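Local structure of HTH-type transcriptional regulator Rv1985c/MT2039 (Mycobacterium tuberculosis, 3ISP) at residues D203-K208 against W237-E242; E79-A84 against D274-A279. The protein binds DNA as a homodimeric LysR-type transcriptional regulator, probably activating expression of the exporter LysE and repressing its own. All coordinates share one frame; numbering follows the deposited sequence.

Interaction 1. Residues D203-K208 against W237-E242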
ATOM      1  N   ASP A 203       0.136 -11.034 -20.391  1.00 63.67           N
ATOM      2  CA  ASP A 203       1.256 -11.805 -19.877  1.00 62.14           C
ATOM      3  C   ASP A 203       0.978 -13.305 -19.946  1.00 67.18           C
ATOM      4  O   ASP A 203       1.901 -14.105 -20.095  1.00 74.94           O
ATOM      5  CB  ASP A 203       1.565 -11.394 -18.436  1.00 62.17           C
ATOM      6  CG  ASP A 203       2.383 -10.124 -18.350  1.00 63.42           C
ATOM      7  OD1 ASP A 203       2.682  -9.539 -19.416  1.00 60.22           O
ATOM      8  OD2 ASP A 203       2.736  -9.717 -17.213  1.00 56.74           O
ATOM      9  N   MET A 204      -0.289 -13.689 -19.829  1.00 63.39           N
ATOM     10  CA  MET A 204      -0.641 -15.102 -19.841  1.00 65.57           C
ATOM     11  C   MET A 204      -0.464 -15.662 -21.238  1.00 71.93           C
ATOM     12  O   MET A 204       0.038 -16.780 -21.412  1.00 74.22           O
ATOM     13  CB  MET A 204      -2.060 -15.324 -19.334  1.00 64.69           C
ATOM     14  CG  MET A 204      -2.214 -15.058 -17.857  1.00 61.54           C
ATOM     15  SD  MET A 204      -3.924 -15.270 -17.371  1.00 70.64           S
ATOM     16  CE  MET A 204      -4.064 -13.999 -16.103  1.00 61.75           C
ATOM     17  N   LEU A 205      -0.888 -14.886 -22.234  1.00 69.43           N
ATOM     18  CA  LEU A 205      -0.393 -15.071 -23.591  1.00 68.51           C
ATOM     19  C   LEU A 205       1.084 -14.723 -23.475  1.00 72.35           C
ATOM     20  O   LEU A 205       1.511 -14.159 -22.470  1.00 73.76           O
ATOM     21  CB  LEU A 205      -1.091 -14.126 -24.569  1.00 59.63           C
ATOM     22  CG  LEU A 205      -1.117 -14.630 -26.011  1.00 65.45           C
ATOM     23  CD1 LEU A 205      -2.460 -15.265 -26.335  1.00 61.74           C
ATOM     24  CD2 LEU A 205      -0.816 -13.513 -26.987  1.00 64.10           C
ATOM     25  N   VAL A 206       1.874 -15.042 -24.485  1.00 74.86           N
ATOM     26  CA  VAL A 206       3.318 -14.848 -24.368  1.00 82.11           C
ATOM     27  C   VAL A 206       3.866 -16.004 -23.554  1.00 80.81           C
ATOM     28  O   VAL A 206       4.717 -16.751 -24.038  1.00 85.72           O
ATOM     29  CB  VAL A 206       3.709 -13.488 -23.708  1.00 74.26           C
ATOM     30  CG1 VAL A 206       5.124 -13.546 -23.150  1.00 83.03           C
ATOM     31  CG2 VAL A 206       3.583 -12.347 -24.700  1.00 66.41           C
ATOM     32  N   ARG A 207       3.377 -16.150 -22.323  1.00 71.42           N
ATOM     33  CA  ARG A 207       3.623 -17.367 -21.551  1.00 82.39           C
ATOM     34  C   ARG A 207       3.060 -18.565 -22.318  1.00 78.04           C
ATOM     35  O   ARG A 207       3.786 -19.482 -22.677  1.00 77.97           O
ATOM     36  CB  ARG A 207       2.979 -17.285 -20.162  1.00 80.51           C
ATOM     37  CG  ARG A 207       3.888 -16.775 -19.049  1.00 84.00           C
ATOM     38  CD  ARG A 207       4.505 -17.923 -18.246  1.00 88.32           C
ATOM     39  NE  ARG A 207       5.154 -17.449 -17.022  1.00 93.79           N
ATOM     40  CZ  ARG A 207       6.472 -17.407 -16.831  1.00 94.72           C
ATOM     41  NH1 ARG A 207       7.300 -17.825 -17.781  1.00 92.06           N
ATOM     42  NH2 ARG A 207       6.966 -16.955 -15.684  1.00 89.20           N
ATOM     43  N   LYS A 208       1.759 -18.541 -22.575  1.00 70.57           N
ATOM     44  CA  LYS A 208       1.117 -19.603 -23.329  1.00 70.65           C
ATOM     45  C   LYS A 208       1.772 -19.772 -24.704  1.00 80.69           C
ATOM     46  O   LYS A 208       1.883 -20.883 -25.230  1.00 77.00           O
ATOM     47  CB  LYS A 208      -0.377 -19.306 -23.476  1.00 66.33           C
ATOM     48  CG  LYS A 208      -1.218 -20.482 -23.926  1.00 65.35           C
ATOM     49  CD  LYS A 208      -2.708 -20.187 -23.807  1.00 63.97           C
ATOM     50  CE  LYS A 208      -3.531 -21.449 -24.023  1.00 65.29           C
ATOM     51  NZ  LYS A 208      -4.920 -21.168 -24.481  1.00 65.58           N
ATOM     52  N   TRP A 237      -0.661  -4.269 -29.500  1.00 52.75           N
ATOM     53  CA  TRP A 237      -1.586  -5.410 -29.448  1.00 57.03           C
ATOM     54  C   TRP A 237      -2.048  -5.619 -28.003  1.00 55.95           C
ATOM     55  O   TRP A 237      -1.341  -5.247 -27.058  1.00 52.40           O
ATOM     56  CB  TRP A 237      -0.945  -6.703 -30.000  1.00 54.11           C
ATOM     57  CG  TRP A 237       0.166  -7.251 -29.130  1.00 50.06           C
ATOM     58  CD1 TRP A 237       1.479  -6.897 -29.165  1.00 54.77           C
ATOM     59  CD2 TRP A 237       0.046  -8.226 -28.094  1.00 52.12           C
ATOM     60  NE1 TRP A 237       2.189  -7.593 -28.215  1.00 53.86           N
ATOM     61  CE2 TRP A 237       1.328  -8.417 -27.547  1.00 54.67           C
ATOM     62  CE3 TRP A 237      -1.023  -8.954 -27.568  1.00 56.35           C
ATOM     63  CZ2 TRP A 237       1.569  -9.313 -26.505  1.00 57.44           C
ATOM     64  CZ3 TRP A 237      -0.774  -9.840 -26.535  1.00 54.32           C
ATOM     65  CH2 TRP A 237       0.510 -10.005 -26.013  1.00 50.17           C
ATOM     66  N   GLY A 238      -3.231  -6.211 -27.846  1.00 51.39           N
ATOM     67  CA  GLY A 238      -3.806  -6.461 -26.536  1.00 52.39           C
ATOM     68  C   GLY A 238      -4.898  -7.519 -26.542  1.00 53.42           C
ATOM     69  O   GLY A 238      -5.436  -7.860 -27.592  1.00 54.94           O
ATOM     70  N   MET A 239      -5.233  -8.040 -25.366  1.00 51.30           N
ATOM     71  CA  MET A 239      -6.267  -9.063 -25.265  1.00 53.73           C
ATOM     72  C   MET A 239      -7.678  -8.462 -25.158  1.00 50.09           C
ATOM     73  O   MET A 239      -7.967  -7.647 -24.273  1.00 52.15           O
ATOM     74  CB  MET A 239      -5.981  -9.983 -24.082  1.00 53.65           C
ATOM     75  CG  MET A 239      -4.536 -10.420 -23.958  1.00 53.47           C
ATOM     76  SD  MET A 239      -4.049 -11.687 -25.128  1.00 44.93           S
ATOM     77  CE  MET A 239      -5.584 -12.500 -25.501  1.00 47.44           C
ATOM     78  N   PHE A 240      -8.557  -8.892 -26.053  1.00 46.66           N
ATOM     79  CA  PHE A 240      -9.911  -8.361 -26.138  1.00 48.15           C
ATOM     80  C   PHE A 240     -10.971  -9.436 -25.973  1.00 47.42           C
ATOM     81  O   PHE A 240     -10.894 -10.496 -26.588  1.00 46.05           O
ATOM     82  CB  PHE A 240     -10.124  -7.708 -27.506  1.00 51.75           C
ATOM     83  CG  PHE A 240      -9.650  -6.284 -27.592  1.00 50.10           C
ATOM     84  CD1 PHE A 240     -10.557  -5.243 -27.627  1.00 49.84           C
ATOM     85  CD2 PHE A 240      -8.304  -5.988 -27.657  1.00 49.64           C
ATOM     86  CE1 PHE A 240     -10.128  -3.923 -27.718  1.00 56.85           C
ATOM     87  CE2 PHE A 240      -7.874  -4.673 -27.756  1.00 55.45           C
ATOM     88  CZ  PHE A 240      -8.790  -3.639 -27.785  1.00 51.30           C
ATOM     89  N   PRO A 241     -11.988  -9.157 -25.158  1.00 50.44           N
ATOM     90  CA  PRO A 241     -13.107 -10.097 -25.123  1.00 47.82           C
ATOM     91  C   PRO A 241     -13.548 -10.326 -26.551  1.00 49.37           C
ATOM     92  O   PRO A 241     -13.748  -9.358 -27.270  1.00 49.54           O
ATOM     93  CB  PRO A 241     -14.186  -9.328 -24.362  1.00 40.19           C
ATOM     94  CG  PRO A 241     -13.429  -8.395 -23.503  1.00 47.40           C
ATOM     95  CD  PRO A 241     -12.217  -7.984 -24.304  1.00 50.89           C
ATOM     96  N   GLU A 242     -13.681 -11.579 -26.962  1.00 50.21           N
ATOM     97  CA  GLU A 242     -14.078 -11.867 -28.328  1.00 50.01           C
ATOM     98  C   GLU A 242     -15.338 -11.144 -28.768  1.00 47.11           C
ATOM     99  O   GLU A 242     -15.403 -10.686 -29.895  1.00 56.23           O
ATOM    100  CB  GLU A 242     -14.223 -13.363 -28.574  1.00 52.62           C
ATOM    101  CG  GLU A 242     -14.640 -13.683 -29.985  1.00 51.69           C
ATOM    102  CD  GLU A 242     -15.022 -15.129 -30.159  1.00 56.07           C
ATOM    103  OE1 GLU A 242     -14.200 -15.995 -29.801  1.00 54.88           O
ATOM    104  OE2 GLU A 242     -16.139 -15.394 -30.658  1.00 58.17           O
TER

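Interaction 2. Residues E79-A84 against D274-A279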
ATOM      1  N   GLU A  79     -34.379  -7.997   6.386  1.00 65.49           N
ATOM      2  CA  GLU A  79     -35.442  -7.315   7.102  1.00 71.21           C
ATOM      3  C   GLU A  79     -36.475  -6.667   6.173  1.00 70.46           C
ATOM      4  O   GLU A  79     -37.671  -6.856   6.358  1.00 66.30           O
ATOM      5  CB  GLU A  79     -34.853  -6.284   8.053  1.00 70.20           C
ATOM      6  CG  GLU A  79     -35.874  -5.350   8.659  1.00 83.84           C
ATOM      7  CD  GLU A  79     -35.217  -4.296   9.517  1.00 95.85           C
ATOM      8  OE1 GLU A  79     -34.610  -4.663  10.550  1.00 96.63           O
ATOM      9  OE2 GLU A  79     -35.292  -3.106   9.144  1.00 96.51           O
ATOM     10  N   SER A  80     -36.021  -5.919   5.171  1.00 68.17           N
ATOM     11  CA  SER A  80     -36.962  -5.191   4.323  1.00 68.97           C
ATOM     12  C   SER A  80     -37.748  -6.117   3.392  1.00 70.47           C
ATOM     13  O   SER A  80     -38.812  -5.756   2.893  1.00 80.32           O
ATOM     14  CB  SER A  80     -36.294  -4.011   3.581  1.00 70.04           C
ATOM     15  OG  SER A  80     -35.524  -4.415   2.461  1.00 66.94           O
ATOM     16  N   GLU A  81     -37.239  -7.320   3.181  1.00 67.34           N
ATOM     17  CA  GLU A  81     -37.993  -8.333   2.456  1.00 69.18           C
ATOM     18  C   GLU A  81     -38.997  -9.081   3.338  1.00 75.60           C
ATOM     19  O   GLU A  81     -40.097  -9.398   2.899  1.00 85.23           O
ATOM     20  CB  GLU A  81     -37.046  -9.345   1.839  1.00 66.10           C
ATOM     21  CG  GLU A  81     -36.407  -8.876   0.576  1.00 67.66           C
ATOM     22  CD  GLU A  81     -35.746 -10.015  -0.137  1.00 71.04           C
ATOM     23  OE1 GLU A  81     -35.233 -10.919   0.564  1.00 72.57           O
ATOM     24  OE2 GLU A  81     -35.758 -10.019  -1.382  1.00 67.66           O
ATOM     25  N   ALA A  82     -38.615  -9.386   4.571  1.00 69.89           N
ATOM     26  CA  ALA A  82     -39.508 -10.111   5.455  1.00 72.38           C
ATOM     27  C   ALA A  82     -40.710  -9.241   5.763  1.00 74.28           C
ATOM     28  O   ALA A  82     -41.793  -9.732   6.057  1.00 86.30           O
ATOM     29  CB  ALA A  82     -38.793 -10.509   6.740  1.00 72.35           C
ATOM     30  N   LEU A  83     -40.514  -7.938   5.686  1.00 69.41           N
ATOM     31  CA  LEU A  83     -41.579  -7.004   5.997  1.00 78.39           C
ATOM     32  C   LEU A  83     -42.286  -6.524   4.729  1.00 82.52           C
ATOM     33  O   LEU A  83     -43.206  -5.712   4.780  1.00 89.23           O
ATOM     34  CB  LEU A  83     -41.036  -5.851   6.852  1.00 77.51           C
ATOM     35  CG  LEU A  83     -41.174  -4.413   6.382  1.00 77.56           C
ATOM     36  CD1 LEU A  83     -40.864  -3.468   7.521  1.00 89.12           C
ATOM     37  CD2 LEU A  83     -40.242  -4.177   5.214  1.00 76.91           C
ATOM     38  N   ALA A  84     -41.860  -7.045   3.589  1.00 79.92           N
ATOM     39  CA  ALA A  84     -42.576  -6.814   2.346  1.00 83.63           C
ATOM     40  C   ALA A  84     -43.331  -8.085   1.963  1.00 84.29           C
ATOM     41  O   ALA A  84     -44.302  -8.042   1.211  1.00 87.53           O
ATOM     42  CB  ALA A  84     -41.616  -6.396   1.244  1.00 90.33           C
ATOM     43  N   ASP A 274     -31.195 -16.528   2.056  1.00 68.16           N
ATOM     44  CA  ASP A 274     -32.443 -16.584   1.299  1.00 70.65           C
ATOM     45  C   ASP A 274     -32.944 -15.186   0.954  1.00 71.62           C
ATOM     46  O   ASP A 274     -32.991 -14.292   1.801  1.00 74.11           O
ATOM     47  CB  ASP A 274     -33.513 -17.332   2.084  1.00 75.18           C
ATOM     48  CG  ASP A 274     -33.272 -18.821   2.109  1.00 87.44           C
ATOM     49  OD1 ASP A 274     -32.494 -19.304   1.249  1.00 82.10           O
ATOM     50  OD2 ASP A 274     -33.860 -19.500   2.987  1.00 92.77           O
ATOM     51  N   SER A 275     -33.326 -14.989  -0.295  1.00 66.46           N
ATOM     52  CA  SER A 275     -33.833 -13.692  -0.694  1.00 65.52           C
ATOM     53  C   SER A 275     -34.467 -13.788  -2.063  1.00 64.87           C
ATOM     54  O   SER A 275     -33.808 -14.107  -3.041  1.00 61.80           O
ATOM     55  CB  SER A 275     -32.710 -12.661  -0.710  1.00 60.74           C
ATOM     56  OG  SER A 275     -33.221 -11.366  -0.948  1.00 60.40           O
ATOM     57  N   PRO A 276     -35.770 -13.545  -2.129  1.00 66.05           N
ATOM     58  CA  PRO A 276     -36.394 -13.491  -3.448  1.00 61.43           C
ATOM     59  C   PRO A 276     -35.682 -12.489  -4.365  1.00 62.52           C
ATOM     60  O   PRO A 276     -35.540 -12.769  -5.555  1.00 65.08           O
ATOM     61  CB  PRO A 276     -37.825 -13.058  -3.129  1.00 65.81           C
ATOM     62  CG  PRO A 276     -38.063 -13.627  -1.763  1.00 65.26           C
ATOM     63  CD  PRO A 276     -36.753 -13.495  -1.036  1.00 59.91           C
ATOM     64  N   ILE A 277     -35.213 -11.361  -3.839  1.00 64.36           N
ATOM     65  CA  ILE A 277     -34.507 -10.407  -4.696  1.00 64.93           C
ATOM     66  C   ILE A 277     -33.173 -10.969  -5.182  1.00 58.04           C
ATOM     67  O   ILE A 277     -32.865 -10.883  -6.364  1.00 61.79           O
ATOM     68  CB  ILE A 277     -34.288  -9.027  -4.043  1.00 60.40           C
ATOM     69  CG1 ILE A 277     -35.603  -8.444  -3.545  1.00 66.69           C
ATOM     70  CG2 ILE A 277     -33.732  -8.055  -5.056  1.00 62.96           C
ATOM     71  CD1 ILE A 277     -35.424  -7.215  -2.668  1.00 76.08           C
ATOM     72  N   ILE A 278     -32.386 -11.547  -4.284  1.00 52.58           N
ATOM     73  CA  ILE A 278     -31.123 -12.162  -4.697  1.00 58.83           C
ATOM     74  C   ILE A 278     -31.302 -13.249  -5.772  1.00 58.06           C
ATOM     75  O   ILE A 278     -30.768 -13.138  -6.875  1.00 55.30           O
ATOM     76  CB  ILE A 278     -30.345 -12.749  -3.510  1.00 60.13           C
ATOM     77  CG1 ILE A 278     -30.044 -11.651  -2.490  1.00 60.58           C
ATOM     78  CG2 ILE A 278     -29.060 -13.398  -3.993  1.00 60.83           C
ATOM     79  CD1 ILE A 278     -29.579 -10.363  -3.109  1.00 57.75           C
ATOM     80  N   ALA A 279     -32.046 -14.297  -5.452  1.00 57.14           N
ATOM     81  CA  ALA A 279     -32.311 -15.353  -6.420  1.00 55.92           C
ATOM     82  C   ALA A 279     -32.731 -14.782  -7.778  1.00 58.66           C
ATOM     83  O   ALA A 279     -32.246 -15.223  -8.823  1.00 57.89           O
ATOM     84  CB  ALA A 279     -33.362 -16.320  -5.888  1.00 48.98           C
TER

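Interaction 1. Residues D203-K208 against W237-E242
Leu205 points at Trp237 and Met239 together, and with Val206 it packs helix 201-210 onto strand 238-241 and the tryptophan just before it through apolar side chains alone. Its CD2 branch meets the outer end of the indole at an oblique slant, 3.7 Å from Trp237 CZ3. Next to the indole, Leu205 CB and CD1 meet the sulfur of Met239, with Met239 SD 3.9 Å from Leu205 CB and 4.1 Å from Leu205 CD1. With CG beside the backbone N (chi1 -44°) and a bend at chi2 (-76°), Met239 carries its sulfur to the leucine.

Val206 approaches differently, at about a right angle to Trp237. Its CG2 sits at the edge of the indole, near the ring plane, 4.1 Å from Trp237 CZ2. Leu205 and Val206 therefore share the benzo end of one ring. No hydrogen bond joins the segments, and all four touching residues are buried.

This is helix-on-sheet packing in the LysR regulatory domain, 238-241 being an outermost strand of the mixed sheet within this chain. Phe182 extends the core, meeting Trp237 edge-to-face and touching Leu205. Strand 155-169, which pairs with 238-241, contributes Pro167, which touches Leu205, and Tyr165, which touches Met239, while Val257 of strand 255-271 packs against Trp237.

Interaction 2. Residues E79-A84 against D274-A279
A glutamate from one helix reaches the N terminus of another in this polar surface contact, where Ser275 is the N-cap of helix 276-288. The glutamate, Glu81, belongs to the last part of helix 66-82, the linker helix that in LysR-type regulators follows the helix-turn-helix domain; the capped helix lies in the regulatory domain, which has the periplasmic-binding-protein fold.

Glu81 carries nearly the whole contact. Its CG stands anti to the carbonyl carbon (chi1 -79°), and the chain beyond is extended, which carries the carboxylate across to the first turn of the other helix. Ser275 OG donates to Glu81 OE1 at 2.6 Å, arriving from above the carboxylate plane, 37° out of it. The same hydroxyl accepts a weak capping bond from Ile278 N at 3.4 Å, so Ser275 relays between the glutamate and the helix backbone. A second bond, from Ile277 N to Glu81 OE2 at 2.9 Å, is less certain because the position of OE2 is doubtful. A carboxylate placed here would be expected to interact favourably with the helix dipole.

Leu77, one turn earlier on the linker helix, adds apolar packing against Ser275, Ile277 and Ile278. The second subunit also reaches this end of the linker helix: its Leu6 N is hydrogen-bonded to Glu79 OE1, and its Leu71 packs on Ala82. Beside the polar bonds, the aliphatic part of the glutamate also takes part, with Glu81 CG 3.8 Å from Ile277 CD1.

Overall arrangement
From the N terminus the chain first builds the helix-turn-helix domain, then runs along helix 66-82, near whose end interaction 2 opens. The regulatory domain follows, and interaction 2 closes its loop only at the start of helix 276-288, with 189 residues between its segments. Interaction 1 is nested inside that loop and closes a much shorter one of 28 residues, which includes helix 224-232. The two do not touch: their centres are about 41 Å apart and lie on opposite sides of the chain's centre. Interaction 1 thus joins a helix to an outermost strand within the regulatory domain, whereas interaction 2 ties that domain to the linker helix.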